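Long-range contacts in 3-dehydroquinate dehydratase (Aquifex aeolicus, PDB 2EGZ), which probably catalyses the cis-dehydration of 3-dehydroquinate to 3-dehydroshikimate, the third step of the chorismate pathway, through a Schiff-base intermediate: residues V42-L46 with L80-S84; R61-G66 with S114-F118. All blocks are in the same frame, centred on the assembly; numbering follows the deposited sequence.

Contact 1: residues V42-L46 with L80-S84; sequences VKEKL and LSPLS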
# COMPACT_ATOMS: atom_id res chain seq x y z
N VAL B 42 1.00 -15.82 22.01
CA VAL B 42 -0.18 -15.13 21.51
C VAL B 42 -1.45 -15.93 21.78
O VAL B 42 -2.49 -15.36 22.13
CB VAL B 42 -0.07 -14.83 20.00
CG1 VAL B 42 -1.23 -13.96 19.56
CG2 VAL B 42 1.25 -14.12 19.72
N LYS B 43 -1.37 -17.25 21.64
CA LYS B 43 -2.53 -18.10 21.89
C LYS B 43 -3.01 -17.91 23.33
O LYS B 43 -4.20 -17.69 23.57
CB LYS B 43 -2.18 -19.57 21.64
CG LYS B 43 -3.31 -20.53 21.94
CD LYS B 43 -2.97 -21.95 21.51
CE LYS B 43 -4.00 -22.95 22.00
NZ LYS B 43 -3.99 -23.07 23.49
N GLU B 44 -2.09 -17.99 24.29
CA GLU B 44 -2.43 -17.83 25.70
C GLU B 44 -3.05 -16.46 25.98
O GLU B 44 -3.91 -16.32 26.86
CB GLU B 44 -1.20 -18.03 26.59
CG GLU B 44 -0.48 -19.35 26.36
CD GLU B 44 0.42 -19.75 27.52
OE1 GLU B 44 1.15 -18.88 28.05
OE2 GLU B 44 0.41 -20.94 27.90
N LYS B 45 -2.60 -15.44 25.25
CA LYS B 45 -3.13 -14.10 25.43
C LYS B 45 -4.58 -14.06 24.96
O LYS B 45 -5.44 -13.49 25.64
CB LYS B 45 -2.29 -13.09 24.64
CG LYS B 45 -0.90 -12.86 25.21
CD LYS B 45 -0.96 -12.07 26.50
CE LYS B 45 0.42 -11.81 27.09
NZ LYS B 45 1.08 -13.06 27.56
N LEU B 46 -4.86 -14.67 23.82
CA LEU B 46 -6.22 -14.73 23.29
C LEU B 46 -7.12 -15.48 24.27
O LEU B 46 -8.25 -15.08 24.53
CB LEU B 46 -6.26 -15.45 21.94
CG LEU B 46 -5.64 -14.79 20.71
CD1 LEU B 46 -5.67 -15.76 19.54
CD2 LEU B 46 -6.41 -13.52 20.37
N LEU B 80 -4.11 -18.99 14.75
CA LEU B 80 -4.95 -18.27 15.69
C LEU B 80 -6.27 -17.68 15.18
O LEU B 80 -7.18 -17.44 15.98
CB LEU B 80 -4.13 -17.18 16.37
CG LEU B 80 -2.86 -17.69 17.06
CD1 LEU B 80 -2.10 -16.52 17.66
CD2 LEU B 80 -3.24 -18.69 18.15
N SER B 81 -6.39 -17.45 13.88
CA SER B 81 -7.64 -16.90 13.36
C SER B 81 -8.85 -17.77 13.70
O SER B 81 -9.95 -17.27 13.94
CB SER B 81 -7.54 -16.69 11.85
OG SER B 81 -6.65 -15.62 11.57
N PRO B 82 -8.67 -19.10 13.71
CA PRO B 82 -9.81 -19.96 14.04
C PRO B 82 -10.21 -19.82 15.51
O PRO B 82 -11.29 -20.26 15.92
CB PRO B 82 -9.29 -21.36 13.73
CG PRO B 82 -8.28 -21.13 12.64
CD PRO B 82 -7.57 -19.90 13.14
N LEU B 83 -9.34 -19.20 16.30
CA LEU B 83 -9.59 -19.06 17.73
C LEU B 83 -9.95 -17.66 18.20
O LEU B 83 -10.28 -17.47 19.37
CB LEU B 83 -8.36 -19.55 18.50
CG LEU B 83 -7.84 -20.94 18.11
CD1 LEU B 83 -6.57 -21.26 18.91
CD2 LEU B 83 -8.92 -21.99 18.37
N SER B 84 -9.89 -16.68 17.31
CA SER B 84 -10.22 -15.31 17.68
C SER B 84 -11.60 -14.94 17.12
O SER B 84 -11.95 -15.36 16.02
CB SER B 84 -9.16 -14.35 17.13
OG SER B 84 -9.39 -13.03 17.58
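L80, the last residue of helix 73-80, pushes its side chain against one face of helix 39-51, where it meets V42, K43 and L46. Its CD1 comes within 3.3 Å of V42 CG1, a tight apolar approach, while its CD2 lies 3.8 Å from K43 CB and its CB 3.8 Å from L46 CD1. Three residues at positions i, i+1 and i+4 of one helix thus receive a single leucine, and V42 and L46, one turn apart, both direct their CA-to-CB bonds at it. No hydrogen bond crosses the interface; shape and exclusion of water hold it together. Toward the solvent, the aliphatic part of K43 skirts L83, with CE 4.4 Å from L83 CD1, and its ammonium pairs with E47 in a salt bridge. After L80 the chain turns, L83 N bonding to L80 O at 2.8 Å, which brings S84 alongside L46; the hydroxyl of S84 bonds to T56. The contact illustrates how an outer helix of a TIM barrel packs against the end of the next helix and the turn that follows it, above the strands: L46 rests on L29 of strand 26-30 and T56 of strand 55-59, and L80 touches L58 of the latter strand.

Contact 2: residues R61-G66 with S114-F118; sequences RSPEEG and SYHNF. With TLA (L(+)-tartaric acid), chain D.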
# COMPACT_ATOMS: atom_id res chain seq x y z
N ARG B 61 -0.74 -5.85 12.50
CA ARG B 61 -0.58 -4.76 11.54
C ARG B 61 0.70 -4.76 10.71
O ARG B 61 1.80 -4.84 11.24
CB ARG B 61 -0.70 -3.41 12.26
CG ARG B 61 -0.93 -2.25 11.32
CD ARG B 61 -2.35 -2.28 10.75
NE ARG B 61 -3.34 -2.11 11.80
CZ ARG B 61 -3.54 -0.99 12.48
NH1 ARG B 61 -2.81 0.10 12.23
NH2 ARG B 61 -4.45 -0.94 13.44
N SER B 62 0.52 -4.65 9.40
CA SER B 62 1.65 -4.61 8.48
C SER B 62 2.36 -3.27 8.68
O SER B 62 1.74 -2.27 9.04
CB SER B 62 1.17 -4.74 7.03
OG SER B 62 0.27 -3.70 6.69
N PRO B 63 3.68 -3.23 8.44
CA PRO B 63 4.44 -1.99 8.61
C PRO B 63 3.95 -0.81 7.76
O PRO B 63 4.03 0.34 8.20
CB PRO B 63 5.87 -2.41 8.27
CG PRO B 63 5.67 -3.55 7.31
CD PRO B 63 4.54 -4.32 7.95
N GLU B 64 3.44 -1.09 6.57
CA GLU B 64 2.96 -0.03 5.69
C GLU B 64 1.72 0.68 6.23
O GLU B 64 1.44 1.82 5.86
CB GLU B 64 2.65 -0.57 4.29
CG GLU B 64 1.88 -1.88 4.28
CD GLU B 64 2.79 -3.09 4.38
OE1 GLU B 64 3.83 -3.01 5.07
OE2 GLU B 64 2.46 -4.13 3.78
N GLU B 65 0.97 0.01 7.10
CA GLU B 65 -0.22 0.64 7.66
C GLU B 65 -0.16 0.85 9.17
O GLU B 65 -1.14 0.63 9.88
CB GLU B 65 -1.47 -0.16 7.25
CG GLU B 65 -1.77 0.01 5.76
CD GLU B 65 -3.15 -0.48 5.35
OE1 GLU B 65 -4.14 -0.17 6.05
OE2 GLU B 65 -3.25 -1.15 4.30
N GLY B 66 1.00 1.30 9.64
CA GLY B 66 1.16 1.59 11.06
C GLY B 66 1.63 0.49 11.97
O GLY B 66 1.66 0.66 13.19
N SER B 114 -9.27 -4.04 6.84
CA SER B 114 -8.98 -2.64 7.07
C SER B 114 -8.13 -1.86 6.08
O SER B 114 -7.37 -2.42 5.28
CB SER B 114 -8.35 -2.50 8.45
OG SER B 114 -7.13 -3.24 8.50
N TYR B 115 -8.26 -0.54 6.18
CA TYR B 115 -7.52 0.41 5.37
C TYR B 115 -7.23 1.60 6.28
O TYR B 115 -8.15 2.13 6.91
CB TYR B 115 -8.35 0.89 4.18
CG TYR B 115 -7.72 2.08 3.49
CD1 TYR B 115 -6.59 1.93 2.70
CD2 TYR B 115 -8.21 3.38 3.69
CE1 TYR B 115 -5.94 3.03 2.14
CE2 TYR B 115 -7.57 4.48 3.14
CZ TYR B 115 -6.44 4.30 2.36
OH TYR B 115 -5.78 5.40 1.84
N HIS B 116 -5.97 2.00 6.36
CA HIS B 116 -5.63 3.15 7.20
C HIS B 116 -4.90 4.22 6.41
O HIS B 116 -4.08 3.91 5.53
CB HIS B 116 -4.74 2.74 8.37
CG HIS B 116 -5.28 1.62 9.20
ND1 HIS B 116 -5.38 0.33 8.75
CD2 HIS B 116 -5.74 1.61 10.48
CE1 HIS B 116 -5.87 -0.44 9.71
NE2 HIS B 116 -6.09 0.31 10.77
N ASN B 117 -5.20 5.48 6.70
CA ASN B 117 -4.49 6.58 6.06
C ASN B 117 -4.23 7.57 7.18
O ASN B 117 -5.13 8.25 7.64
CB ASN B 117 -5.31 7.25 4.95
CG ASN B 117 -4.47 8.24 4.14
OD1 ASN B 117 -3.75 9.07 4.71
ND2 ASN B 117 -4.55 8.15 2.81
N PHE B 118 -2.97 7.62 7.61
CA PHE B 118 -2.57 8.48 8.71
C PHE B 118 -2.32 9.93 8.32
O PHE B 118 -1.97 10.75 9.17
CB PHE B 118 -1.31 7.89 9.36
CG PHE B 118 -1.53 6.52 9.94
CD1 PHE B 118 -2.08 6.37 11.20
CD2 PHE B 118 -1.24 5.38 9.19
CE1 PHE B 118 -2.35 5.10 11.72
CE2 PHE B 118 -1.51 4.11 9.70
CZ PHE B 118 -2.07 3.97 10.97
O1 TLA D . -6.76 0.89 13.23
O11 TLA D . -5.28 1.21 14.81
C1 TLA D . -6.51 1.35 14.30
C2 TLA D . -7.58 2.10 15.05
O2 TLA D . -8.76 2.09 14.28
C3 TLA D . -7.11 3.55 15.27
O3 TLA D . -6.80 4.19 14.04
C4 TLA D . -8.15 4.35 16.02
O4 TLA D . -8.59 5.36 15.57
O41 TLA D . -8.57 3.93 17.21
O HOH W 1 -5.48 -1.70 3.26
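Two positively charged or potentially charged groups lie face to face here: the guanidinium of R61 is stacked flat on the imidazole of H116, centres 3.8 Å apart and planes at 25°. Hydrogen bonds around their edges hold both groups in place. R61 NH1 donates to E65 O at 2.9 Å, tying the arginine to its own loop. The same glutamate holds the histidine, because E65 OE1 accepts from H116 ND1 at 3.0 Å and from the backbone H116 N at 2.9 Å. This His-carboxylate bond fixes the ring orientation and directs NE2 into the pocket. The other carboxylate oxygen, E65 OE2, bonds to S92 and takes part in a water bridge, the water lying 2.5 Å from E65 OE2 and 2.9 Å from S114 O.

F118 packs beside the loop, its ring edge facing E65 O, with CE2 3.5 Å from E65 O. G66 passes beside this ring with positive phi; a CB there would clash with F118 CZ and with the preceding carbonyl.

A tartaric acid, probably from the crystallisation liquor, reports on the pocket: its O11 accepts from R61 NH2 at 2.7 Å and its O1 from H116 NE2 at 2.6 Å, and it is also hydrogen-bonded to R180 and K142. R61 binds 3-dehydroquinate, H116 is the proton donor/acceptor and K142 forms the Schiff base, so the arrangement is the active site of a type I dehydroquinase, built at the C-terminal ends of the TIM-barrel strands.

From the N terminus the chain passes through helix 39-51, which carries the first half of contact 1, then strand 55-59 and the loop 61-66, the first half of contact 2. Helix 73-80 follows, and residues 80-84 close contact 1 across 33 intervening residues. The chain continues through strand 86-90 and helix 94-107 to strand 110-117, where contact 2 closes over 47. The two closures therefore cross, their segments alternating. Contact 1 joins helix 39-51 to the C-terminal end of helix 73-80 and the loop after it, on the outside of the barrel, whereas contact 2 joins loop and strand end at the catalytic mouth. Their nearest atoms are about 11 Å apart, and strand 55-59 lies between helix 39-51 and loop 61-66 along the chain.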